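Local coordinates for uncharacterized protein (Neisseria meningitidis serogroup B, PDB 3OI8) that binds adenosine through a pair of CBS domains, the part of a CorC-type protein present here, and probably plays a role in magnesium and cobalt ion transport, at residues Ser36-Arg41 / Lys119-Leu124; His71-Val76 / Arg132-Ile137; Lys91-Tyr96 / Lys106-Pro111. One frame throughout, in Å; residues are numbered along the deposited sequence.

Contact 1 of 3, residues Ser36-Arg41 / Lys119-Leu124; sequences SDLEVR and KSLTAL
Lys119 opens the segment that leads into helix 121-130, and its carbonyl reaches straight across to the loop 36-41. Val40 N donates to Lys119 O at 2.8 Å, nearly along the C=O axis, and Glu39 CA brushes the same oxygen. The Lys119 side chain leaves with CG anti to the backbone N (chi1 -180°), then bends round to a salt bridge with Glu127. Its CB rests on Val40 CG2. Ser120 is the N-cap of the helix. Its OG sits in the crowded position between the backbone N and the carbonyl carbon, where it accepts from Ala123 N at 3.0 Å. Ser120 and Glu39 form a single beta bridge, with CA atoms 4.3 Å apart. Leu121 N then donates to Leu38 O at 3.0 Å in an almost straight bond, with the donor above the carbonyl plane. The Leu121 side chain crosses Leu38 obliquely, CD1 meeting Leu38 CB at 3.5 Å, while CD2 lies by Glu39 O. Water 1 links Leu38 O to Thr122 N, and Thr122 CG2 sits over Ser36 CA. Leu124 CD2 meets Val40 CG2 at 3.8 Å, the two side chains crossing at about a right angle; both also touch Val149. Leu38 O thus takes two donors, Leu121 N and water 1. Backbone bonds and apolar packing fasten the loop after helix 23-35 to the N-capped start of helix 121-130 in the second CBS repeat.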
loop_
_atom_site.group_PDB
_atom_site.type_symbol
_atom_site.label_atom_id
_atom_site.label_comp_id
_atom_site.label_asym_id
_atom_site.label_seq_id
_atom_site.Cartn_x
_atom_site.Cartn_y
_atom_site.Cartn_z
ATOM N N SER A 36 -16.331 -5.601 4.882
ATOM C CA SER A 36 -16.746 -5.340 6.259
ATOM C C SER A 36 -17.032 -6.630 7.016
ATOM O O SER A 36 -17.148 -6.626 8.241
ATOM C CB SER A 36 -18.003 -4.466 6.274
ATOM O OG SER A 36 -19.152 -5.244 5.969
ATOM N N ASP A 37 -17.173 -7.726 6.282
ATOM C CA ASP A 37 -17.444 -9.015 6.902
ATOM C C ASP A 37 -16.163 -9.794 7.214
ATOM O O ASP A 37 -16.213 -10.869 7.823
ATOM C CB ASP A 37 -18.353 -9.859 6.003
ATOM C CG ASP A 37 -18.670 -11.211 6.612
ATOM O OD1 ASP A 37 -19.150 -11.238 7.768
ATOM O OD2 ASP A 37 -18.428 -12.243 5.943
ATOM N N LEU A 38 -15.017 -9.249 6.813
ATOM C CA LEU A 38 -13.781 -10.017 6.871
ATOM C C LEU A 38 -12.962 -9.721 8.118
ATOM O O LEU A 38 -12.996 -8.609 8.666
ATOM C CB LEU A 38 -12.932 -9.739 5.637
ATOM C CG LEU A 38 -13.506 -10.016 4.251
ATOM C CD1 LEU A 38 -12.503 -9.531 3.209
ATOM C CD2 LEU A 38 -13.810 -11.492 4.062
ATOM N N GLU A 39 -12.200 -10.720 8.541
ATOM C CA GLU A 39 -11.326 -10.576 9.687
ATOM C C GLU A 39 -9.881 -10.849 9.277
ATOM O O GLU A 39 -9.621 -11.344 8.179
ATOM C CB GLU A 39 -11.754 -11.546 10.800
ATOM C CG GLU A 39 -13.215 -11.407 11.207
ATOM C CD GLU A 39 -13.599 -12.319 12.363
ATOM O OE1 GLU A 39 -13.201 -13.505 12.350
ATOM O OE2 GLU A 39 -14.302 -11.844 13.287
ATOM N N VAL A 40 -8.950 -10.526 10.167
ATOM C CA VAL A 40 -7.533 -10.799 9.924
ATOM C C VAL A 40 -7.335 -12.227 9.430
ATOM O O VAL A 40 -6.595 -12.455 8.488
ATOM C CB VAL A 40 -6.691 -10.539 11.191
ATOM C CG1 VAL A 40 -5.302 -11.139 11.046
ATOM C CG2 VAL A 40 -6.611 -9.038 11.467
ATOM N N ARG A 41 -8.034 -13.177 10.055
ATOM C CA ARG A 41 -8.015 -14.586 9.650
ATOM C C ARG A 41 -8.101 -14.777 8.150
ATOM O O ARG A 41 -7.457 -15.665 7.584
ATOM C CB ARG A 41 -9.219 -15.327 10.237
ATOM C CG ARG A 41 -9.096 -15.712 11.671
ATOM C CD ARG A 41 -10.050 -16.852 12.005
ATOM N NE ARG A 41 -10.114 -17.055 13.445
ATOM C CZ ARG A 41 -10.882 -16.327 14.244
ATOM N NH1 ARG A 41 -11.640 -15.370 13.727
ATOM N NH2 ARG A 41 -10.896 -16.551 15.553
ATOM N N LYS A 119 -9.763 -9.840 14.643
ATOM C CA LYS A 119 -9.867 -8.413 14.383
ATOM C C LYS A 119 -10.440 -8.115 12.986
ATOM O O LYS A 119 -10.057 -8.748 11.999
ATOM C CB LYS A 119 -8.500 -7.756 14.566
ATOM C CG LYS A 119 -8.521 -6.254 14.323
ATOM C CD LYS A 119 -7.114 -5.720 14.259
ATOM C CE LYS A 119 -6.743 -5.040 15.544
ATOM N NZ LYS A 119 -7.452 -3.750 15.695
ATOM N N SER A 120 -11.358 -7.156 12.900
ATOM C CA SER A 120 -11.958 -6.818 11.608
ATOM C C SER A 120 -10.930 -6.183 10.681
ATOM O O SER A 120 -10.095 -5.400 11.122
ATOM C CB SER A 120 -13.149 -5.867 11.788
ATOM O OG SER A 120 -12.715 -4.528 11.957
ATOM N N LEU A 121 -10.993 -6.527 9.398
ATOM C CA LEU A 121 -10.119 -5.912 8.411
ATOM C C LEU A 121 -10.331 -4.407 8.296
ATOM O O LEU A 121 -9.383 -3.669 8.013
ATOM C CB LEU A 121 -10.264 -6.574 7.043
ATOM C CG LEU A 121 -9.726 -7.992 6.865
ATOM C CD1 LEU A 121 -9.713 -8.354 5.387
ATOM C CD2 LEU A 121 -8.330 -8.130 7.457
ATOM N N THR A 122 -11.566 -3.944 8.507
ATOM C CA THR A 122 -11.827 -2.502 8.510
ATOM C C THR A 122 -11.058 -1.797 9.627
ATOM O O THR A 122 -10.502 -0.724 9.415
ATOM C CB THR A 122 -13.330 -2.171 8.655
ATOM O OG1 THR A 122 -13.861 -2.871 9.786
ATOM C CG2 THR A 122 -14.096 -2.572 7.403
ATOM N N ALA A 123 -11.022 -2.394 10.818
ATOM C CA ALA A 123 -10.217 -1.820 11.911
ATOM C C ALA A 123 -8.729 -1.898 11.593
ATOM O O ALA A 123 -7.969 -0.964 11.858
ATOM C CB ALA A 123 -10.495 -2.542 13.235
ATOM N N LEU A 124 -8.302 -3.036 11.057
ATOM C CA LEU A 124 -6.895 -3.187 10.706
ATOM C C LEU A 124 -6.512 -2.135 9.675
ATOM O O LEU A 124 -5.467 -1.485 9.794
ATOM C CB LEU A 124 -6.608 -4.587 10.170
ATOM C CG LEU A 124 -5.131 -4.908 9.914
ATOM C CD1 LEU A 124 -4.277 -4.715 11.168
ATOM C CD2 LEU A 124 -5.010 -6.326 9.411
HETATM O O HOH W 1 -13.840 -6.066 8.036
#

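Contact 2 of 3, residues His71-Val76 / Arg132-Ile137; sequences HSRFPV and RNHMAI. With ADN (adenosine), chain C; ADN (adenosine), chain F.
Strands 73-76 and 135-137 run roughly parallel, their axes 8.7 Å apart at closest approach and their directions 24° apart, so side chains rather than backbone bonds join them. Arg73 and His134 make the polar end. The Arg73 chain bends at chi2 and chi3 and lays its guanidinium flat on the His134 ring, centres 4.2 Å apart and planes at 21°. NH2 lies over the ring beside CG and ND1, while His134 CB sits under the NE side of the group. Ser72 CB touches the opposite guanidinium face near its rim. His134 NE2 is hydrogen-bonded to Glu152 of the second subunit. That acid would tend to favour a protonated ring, although the stacked cation should work against it.

Selenomethionine Met135 is extended as far as SE, then bends at chi3 (-70°). Its CE turns to Arg73 O at 3.4 Å and its SE packs on Pro75 CD at 3.9 Å. Further along, Ile137 CD1 meets Pro75 CG.

The adenosine of chain C lies against this surface. Its N6 donates to Arg73 O at 2.8 Å, and Met135 CE approaches its N7. One face of the His71 ring lies over the base, with adenosine C5 above the ring centre, 3.3 Å from the His71 plane. His71 ND1 is hydrogen-bonded to adenosine O5' at 2.8 Å. Asn51 takes the other ring nitrogen, NE2, and so helps fix the turn of the imidazole. Asp153 and the backbone N of Asn51 also bind adenosine. The arrangement is that of a paired CBS module, in which strands from the two CBS repeats face each other and form an adenosine pocket.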
loop_
_atom_site.group_PDB
_atom_site.type_symbol
_atom_site.label_atom_id
_atom_site.label_comp_id
_atom_site.label_asym_id
_atom_site.label_seq_id
_atom_site.Cartn_x
_atom_site.Cartn_y
_atom_site.Cartn_z
ATOM N N HIS A 71 10.124 -9.558 -1.040
ATOM C CA HIS A 71 9.199 -8.867 -0.131
ATOM C C HIS A 71 9.815 -7.559 0.330
ATOM O O HIS A 71 11.039 -7.366 0.255
ATOM C CB HIS A 71 8.856 -9.706 1.114
ATOM C CG HIS A 71 8.293 -11.060 0.814
ATOM N ND1 HIS A 71 7.186 -11.248 0.015
ATOM C CD2 HIS A 71 8.667 -12.292 1.237
ATOM C CE1 HIS A 71 6.916 -12.540 -0.059
ATOM N NE2 HIS A 71 7.802 -13.194 0.672
ATOM N N SER A 72 8.977 -6.669 0.850
ATOM C CA SER A 72 9.459 -5.393 1.368
ATOM C C SER A 72 9.710 -5.403 2.870
ATOM O O SER A 72 10.566 -4.660 3.360
ATOM C CB SER A 72 8.474 -4.267 1.019
ATOM O OG SER A 72 8.402 -4.082 -0.386
ATOM N N ARG A 73 8.949 -6.224 3.599
ATOM C CA ARG A 73 9.054 -6.295 5.067
ATOM C C ARG A 73 9.135 -7.743 5.532
ATOM O O ARG A 73 8.507 -8.610 4.933
ATOM C CB ARG A 73 7.852 -5.604 5.711
ATOM C CG ARG A 73 8.030 -4.099 5.817
ATOM C CD ARG A 73 6.736 -3.367 5.694
ATOM N NE ARG A 73 6.144 -3.588 4.383
ATOM C CZ ARG A 73 6.069 -2.670 3.426
ATOM N NH1 ARG A 73 5.512 -2.980 2.267
ATOM N NH2 ARG A 73 6.540 -1.446 3.630
ATOM N N PHE A 74 9.912 -7.985 6.593
ATOM C CA PHE A 74 10.177 -9.335 7.106
ATOM C C PHE A 74 10.166 -9.360 8.636
ATOM O O PHE A 74 10.874 -8.573 9.274
ATOM C CB PHE A 74 11.567 -9.794 6.650
ATOM C CG PHE A 74 11.745 -9.814 5.156
ATOM C CD1 PHE A 74 11.672 -11.005 4.454
ATOM C CD2 PHE A 74 11.990 -8.647 4.461
ATOM C CE1 PHE A 74 11.838 -11.036 3.076
ATOM C CE2 PHE A 74 12.145 -8.666 3.082
ATOM C CZ PHE A 74 12.066 -9.859 2.387
ATOM N N PRO A 75 9.379 -10.270 9.231
ATOM C CA PRO A 75 9.502 -10.510 10.676
ATOM C C PRO A 75 10.914 -10.995 10.969
ATOM O O PRO A 75 11.464 -11.762 10.188
ATOM C CB PRO A 75 8.545 -11.687 10.929
ATOM C CG PRO A 75 7.607 -11.694 9.743
ATOM C CD PRO A 75 8.406 -11.175 8.584
ATOM N N VAL A 76 11.488 -10.575 12.082
ATOM C CA VAL A 76 12.795 -11.079 12.484
ATOM C C VAL A 76 12.577 -11.931 13.733
ATOM O O VAL A 76 11.904 -11.485 14.660
ATOM C CB VAL A 76 13.774 -9.937 12.779
ATOM C CG1 VAL A 76 15.078 -10.486 13.398
ATOM C CG2 VAL A 76 14.095 -9.156 11.480
ATOM N N ARG A 132 0.894 4.461 9.803
ATOM C CA ARG A 132 1.776 4.300 8.652
ATOM C C ARG A 132 2.424 2.927 8.733
ATOM O O ARG A 132 3.608 2.760 8.446
ATOM C CB ARG A 132 2.845 5.392 8.628
ATOM C CG ARG A 132 2.347 6.750 8.166
ATOM C CD ARG A 132 1.936 6.714 6.706
ATOM N NE ARG A 132 1.907 8.053 6.130
ATOM C CZ ARG A 132 2.987 8.701 5.704
ATOM N NH1 ARG A 132 4.181 8.131 5.792
ATOM N NH2 ARG A 132 2.872 9.918 5.192
ATOM N N ASN A 133 1.627 1.952 9.158
ATOM C CA ASN A 133 2.070 0.577 9.304
ATOM C C ASN A 133 1.756 -0.178 8.020
ATOM O O ASN A 133 0.823 0.197 7.292
ATOM C CB ASN A 133 1.333 -0.086 10.478
ATOM C CG ASN A 133 2.176 -1.125 11.164
ATOM O OD1 ASN A 133 3.398 -0.970 11.248
ATOM N ND2 ASN A 133 1.545 -2.202 11.647
ATOM N N HIS A 134 2.524 -1.233 7.743
ATOM C CA HIS A 134 2.277 -2.067 6.563
ATOM C C HIS A 134 2.103 -3.553 6.876
ATOM O O HIS A 134 1.543 -4.306 6.078
ATOM C CB HIS A 134 3.408 -1.899 5.551
ATOM C CG HIS A 134 3.355 -0.603 4.811
ATOM N ND1 HIS A 134 4.163 0.467 5.126
ATOM C CD2 HIS A 134 2.567 -0.195 3.788
ATOM C CE1 HIS A 134 3.881 1.478 4.323
ATOM N NE2 HIS A 134 2.917 1.102 3.501
HETATM N N MSE A 135 2.594 -3.974 8.032
HETATM C CA MSE A 135 2.534 -5.387 8.389
HETATM C C MSE A 135 2.225 -5.535 9.873
HETATM O O MSE A 135 2.666 -4.726 10.690
HETATM C CB MSE A 135 3.854 -6.088 8.013
HETATM C CG MSE A 135 4.082 -7.467 8.640
HETATM SE SE MSE A 135 5.793 -8.280 8.088
HETATM C CE MSE A 135 5.360 -8.655 6.216
ATOM N N ALA A 136 1.435 -6.544 10.213
ATOM C CA ALA A 136 1.239 -6.889 11.614
ATOM C C ALA A 136 1.472 -8.382 11.777
ATOM O O ALA A 136 1.356 -9.151 10.820
ATOM C CB ALA A 136 -0.151 -6.527 12.075
ATOM N N ILE A 137 1.797 -8.783 12.995
ATOM C CA ILE A 137 1.975 -10.194 13.305
ATOM C C ILE A 137 0.692 -10.655 13.975
ATOM O O ILE A 137 0.211 -10.009 14.907
ATOM C CB ILE A 137 3.148 -10.394 14.272
ATOM C CG1 ILE A 137 4.457 -9.841 13.667
ATOM C CG2 ILE A 137 3.223 -11.868 14.713
ATOM C CD1 ILE A 137 4.895 -10.506 12.375
HETATM O "O5'" ADN C . 5.320 -9.688 -1.386
HETATM C "C5'" ADN C . 4.349 -10.053 -2.334
HETATM C "C4'" ADN C . 3.197 -10.844 -1.643
HETATM O "O4'" ADN C . 3.748 -11.870 -0.764
HETATM C "C3'" ADN C . 2.317 -9.911 -0.785
HETATM O "O3'" ADN C . 1.123 -9.628 -1.464
HETATM C "C2'" ADN C . 2.036 -10.691 0.476
HETATM O "O2'" ADN C . 0.832 -11.413 0.346
HETATM C "C1'" ADN C . 3.179 -11.700 0.575
HETATM N N9 ADN C . 4.215 -11.261 1.509
HETATM C C8 ADN C . 4.797 -9.863 1.658
HETATM N N7 ADN C . 5.867 -9.930 2.714
HETATM C C5 ADN C . 5.949 -11.383 3.211
HETATM C C6 ADN C . 6.855 -12.075 4.276
HETATM N N6 ADN C . 7.882 -11.295 4.967
HETATM N N1 ADN C . 6.701 -13.500 4.540
HETATM C C2 ADN C . 5.667 -14.323 3.784
HETATM N N3 ADN C . 4.781 -13.646 2.737
HETATM C C4 ADN C . 4.936 -12.195 2.467
HETATM O "O5'" ADN F . 4.033 7.618 1.503
HETATM C "C5'" ADN F . 3.830 8.790 2.251
HETATM C "C4'" ADN F . 3.318 9.931 1.321
HETATM O "O4'" ADN F . 4.353 10.312 0.368
HETATM C "C3'" ADN F . 2.078 9.489 0.508
HETATM O "O3'" ADN F . 1.132 10.525 0.480
HETATM C "C2'" ADN F . 2.588 9.266 -0.889
HETATM O "O2'" ADN F . 1.633 9.653 -1.852
HETATM C "C1'" ADN F . 3.758 10.245 -0.963
HETATM N N9 ADN F . 4.740 9.726 -1.896
HETATM C C8 ADN F . 5.013 8.277 -2.267
HETATM N N7 ADN F . 6.125 8.278 -3.283
HETATM C C5 ADN F . 6.534 9.740 -3.518
HETATM C C6 ADN F . 7.603 10.399 -4.429
HETATM N N6 ADN F . 8.469 9.583 -5.271
HETATM N N1 ADN F . 7.740 11.847 -4.429
HETATM C C2 ADN F . 6.864 12.732 -3.558
HETATM N N3 ADN F . 5.816 12.085 -2.662
HETATM C C4 ADN F . 5.674 10.617 -2.665
#

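Contact 3 of 3, residues Lys91-Tyr96 / Lys106-Pro111; sequences KDLLKY and KSILRP
Ile108 has the largest buried surface here and sits between several side chains of the 3-10 segment 91-95. Its CG1 takes the crowded position between the backbone N and the carbonyl carbon (chi1 60°). This sends CD1 toward Leu93 CD2, 4.0 Å away, and toward Asp92 O. The CG2 branch faces the other way, between Lys95 and Tyr96. Lys95 slides past it in the opposite direction, with CD 3.8 Å from Ile108 CG2. Tyr96 meets the same methyl nearly tip to tip through CE2, and its OH reaches Ser107 CB.

The contact joins the end of one CBS repeat to the start of the next. The Phe103 side chain lies alongside this join, touching Leu93 and Ile108 and meeting the Tyr96 ring edge-to-face.

Asp92, the next most buried, makes the polar half with Arg110. The arginine comes side-on, extended from CG to NE, and forms a salt bridge in which NE and NH2 both donate to Asp92 OD2, at 2.8 and 2.9 Å. NE meets OD2 nearly along its C-O axis. NH2 uses the syn lone pair of OD2 and makes a weak bond to OD1. The carboxylate and guanidinium are nearly coplanar, 14° apart. Water 2 donates to both Asp92 OD2 and Ile108 O, so OD2 accepts from three donors. Lys95 NZ adds a long ion pair to Asp92 OD1. These positive partners would be expected to keep the buried Asp92 ionised.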
loop_
_atom_site.group_PDB
_atom_site.type_symbol
_atom_site.label_atom_id
_atom_site.label_comp_id
_atom_site.label_asym_id
_atom_site.label_seq_id
_atom_site.Cartn_x
_atom_site.Cartn_y
_atom_site.Cartn_z
ATOM N N LYS A 91 14.284 -1.781 2.675
ATOM C CA LYS A 91 14.995 -0.569 2.285
ATOM C C LYS A 91 15.796 0.065 3.422
ATOM O O LYS A 91 16.582 0.973 3.186
ATOM C CB LYS A 91 14.049 0.453 1.661
ATOM C CG LYS A 91 13.007 1.040 2.586
ATOM C CD LYS A 91 12.084 1.974 1.785
ATOM C CE LYS A 91 10.887 2.463 2.600
ATOM N NZ LYS A 91 11.263 3.481 3.626
ATOM N N ASP A 92 15.599 -0.402 4.650
ATOM C CA ASP A 92 16.438 0.064 5.755
ATOM C C ASP A 92 17.838 -0.533 5.650
ATOM O O ASP A 92 18.796 -0.002 6.219
ATOM C CB ASP A 92 15.779 -0.225 7.118
ATOM C CG ASP A 92 14.598 0.702 7.390
ATOM O OD1 ASP A 92 14.527 1.761 6.727
ATOM O OD2 ASP A 92 13.739 0.387 8.248
ATOM N N LEU A 93 17.963 -1.626 4.897
ATOM C CA LEU A 93 19.267 -2.242 4.671
ATOM C C LEU A 93 20.212 -1.316 3.878
ATOM O O LEU A 93 21.433 -1.452 3.957
ATOM C CB LEU A 93 19.121 -3.575 3.934
ATOM C CG LEU A 93 18.593 -4.783 4.722
ATOM C CD1 LEU A 93 18.355 -5.935 3.759
ATOM C CD2 LEU A 93 19.589 -5.189 5.802
ATOM N N LEU A 94 19.649 -0.377 3.131
ATOM C CA LEU A 94 20.464 0.485 2.279
ATOM C C LEU A 94 21.336 1.407 3.124
ATOM O O LEU A 94 22.288 2.006 2.629
ATOM C CB LEU A 94 19.581 1.317 1.356
ATOM C CG LEU A 94 18.793 0.565 0.286
ATOM C CD1 LEU A 94 17.866 1.536 -0.422
ATOM C CD2 LEU A 94 19.730 -0.114 -0.703
ATOM N N LYS A 95 20.993 1.540 4.400
ATOM C CA LYS A 95 21.816 2.323 5.316
ATOM C C LYS A 95 23.231 1.750 5.396
ATOM O O LYS A 95 24.162 2.421 5.841
ATOM C CB LYS A 95 21.181 2.354 6.717
ATOM C CG LYS A 95 19.813 3.036 6.766
ATOM C CD LYS A 95 19.212 3.006 8.171
ATOM C CE LYS A 95 17.746 3.437 8.172
ATOM N NZ LYS A 95 17.018 3.016 9.418
ATOM N N TYR A 96 23.391 0.498 4.977
ATOM C CA TYR A 96 24.683 -0.167 5.102
ATOM C C TYR A 96 25.310 -0.441 3.743
ATOM O O TYR A 96 26.195 -1.275 3.623
ATOM C CB TYR A 96 24.549 -1.466 5.902
ATOM C CG TYR A 96 24.253 -1.232 7.355
ATOM C CD1 TYR A 96 25.215 -0.682 8.195
ATOM C CD2 TYR A 96 23.010 -1.559 7.894
ATOM C CE1 TYR A 96 24.944 -0.462 9.535
ATOM C CE2 TYR A 96 22.727 -1.338 9.227
ATOM C CZ TYR A 96 23.700 -0.796 10.044
ATOM O OH TYR A 96 23.429 -0.588 11.378
ATOM N N LYS A 106 19.908 -4.936 15.019
ATOM C CA LYS A 106 19.134 -4.239 16.059
ATOM C C LYS A 106 19.099 -2.718 15.863
ATOM O O LYS A 106 18.192 -2.042 16.362
ATOM C CB LYS A 106 19.678 -4.540 17.454
ATOM C CG LYS A 106 19.690 -6.013 17.831
ATOM C CD LYS A 106 18.358 -6.483 18.392
ATOM C CE LYS A 106 18.449 -7.953 18.817
ATOM N NZ LYS A 106 19.650 -8.204 19.678
ATOM N N SER A 107 20.085 -2.176 15.152
ATOM C CA SER A 107 20.079 -0.733 14.848
ATOM C C SER A 107 18.960 -0.300 13.895
ATOM O O SER A 107 18.606 0.884 13.852
ATOM C CB SER A 107 21.429 -0.277 14.265
ATOM O OG SER A 107 22.453 -0.419 15.246
ATOM N N ILE A 108 18.427 -1.233 13.108
ATOM C CA ILE A 108 17.414 -0.869 12.102
ATOM C C ILE A 108 16.097 -1.622 12.280
ATOM O O ILE A 108 15.141 -1.389 11.553
ATOM C CB ILE A 108 17.914 -1.064 10.623
ATOM C CG1 ILE A 108 18.298 -2.523 10.357
ATOM C CG2 ILE A 108 19.076 -0.103 10.265
ATOM C CD1 ILE A 108 18.743 -2.779 8.923
ATOM N N LEU A 109 16.057 -2.536 13.239
ATOM C CA LEU A 109 14.860 -3.322 13.484
ATOM C C LEU A 109 13.757 -2.447 14.060
ATOM O O LEU A 109 13.981 -1.677 14.998
ATOM C CB LEU A 109 15.177 -4.433 14.488
ATOM C CG LEU A 109 14.131 -5.518 14.683
ATOM C CD1 LEU A 109 14.029 -6.331 13.405
ATOM C CD2 LEU A 109 14.526 -6.393 15.860
ATOM N N ARG A 110 12.557 -2.570 13.511
ATOM C CA ARG A 110 11.419 -1.854 14.069
ATOM C C ARG A 110 10.587 -2.806 14.911
ATOM O O ARG A 110 10.589 -4.008 14.657
ATOM C CB ARG A 110 10.578 -1.268 12.949
ATOM C CG ARG A 110 11.353 -0.279 12.063
ATOM C CD ARG A 110 10.613 -0.030 10.773
ATOM N NE ARG A 110 11.399 0.726 9.800
ATOM C CZ ARG A 110 10.932 1.777 9.128
ATOM N NH1 ARG A 110 9.692 2.198 9.340
ATOM N NH2 ARG A 110 11.701 2.405 8.248
ATOM N N PRO A 111 9.870 -2.270 15.914
ATOM C CA PRO A 111 8.977 -3.083 16.753
ATOM C C PRO A 111 7.818 -3.662 15.939
ATOM O O PRO A 111 7.346 -3.032 15.001
ATOM C CB PRO A 111 8.445 -2.083 17.785
ATOM C CG PRO A 111 8.711 -0.726 17.201
ATOM C CD PRO A 111 9.928 -0.865 16.355
HETATM O O HOH W 2 13.693 -1.875 9.294
#

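From the N terminus, the chain runs through helices 5-17 and 23-35 into the loop 36-41, the first half of contact 1. Strand 73-77 then brings in the first half of contact 2. Residues 91-96 and 106-111 follow in quick succession, and contact 3 closes a short loop where the two CBS repeats join. Residues 119-124 close contact 1, fastening the loop after the N-terminal helices to the second repeat. Helix 121-130 leads on to strand 135-139, which closes contact 2 between the repeats. Contacts 1 and 2 therefore cross, and contact 3 is nested inside both. Contacts 2 and 3 touch through Val76 and Leu109. Contacts 1 and 3 lie on opposite sides of the chain's centre.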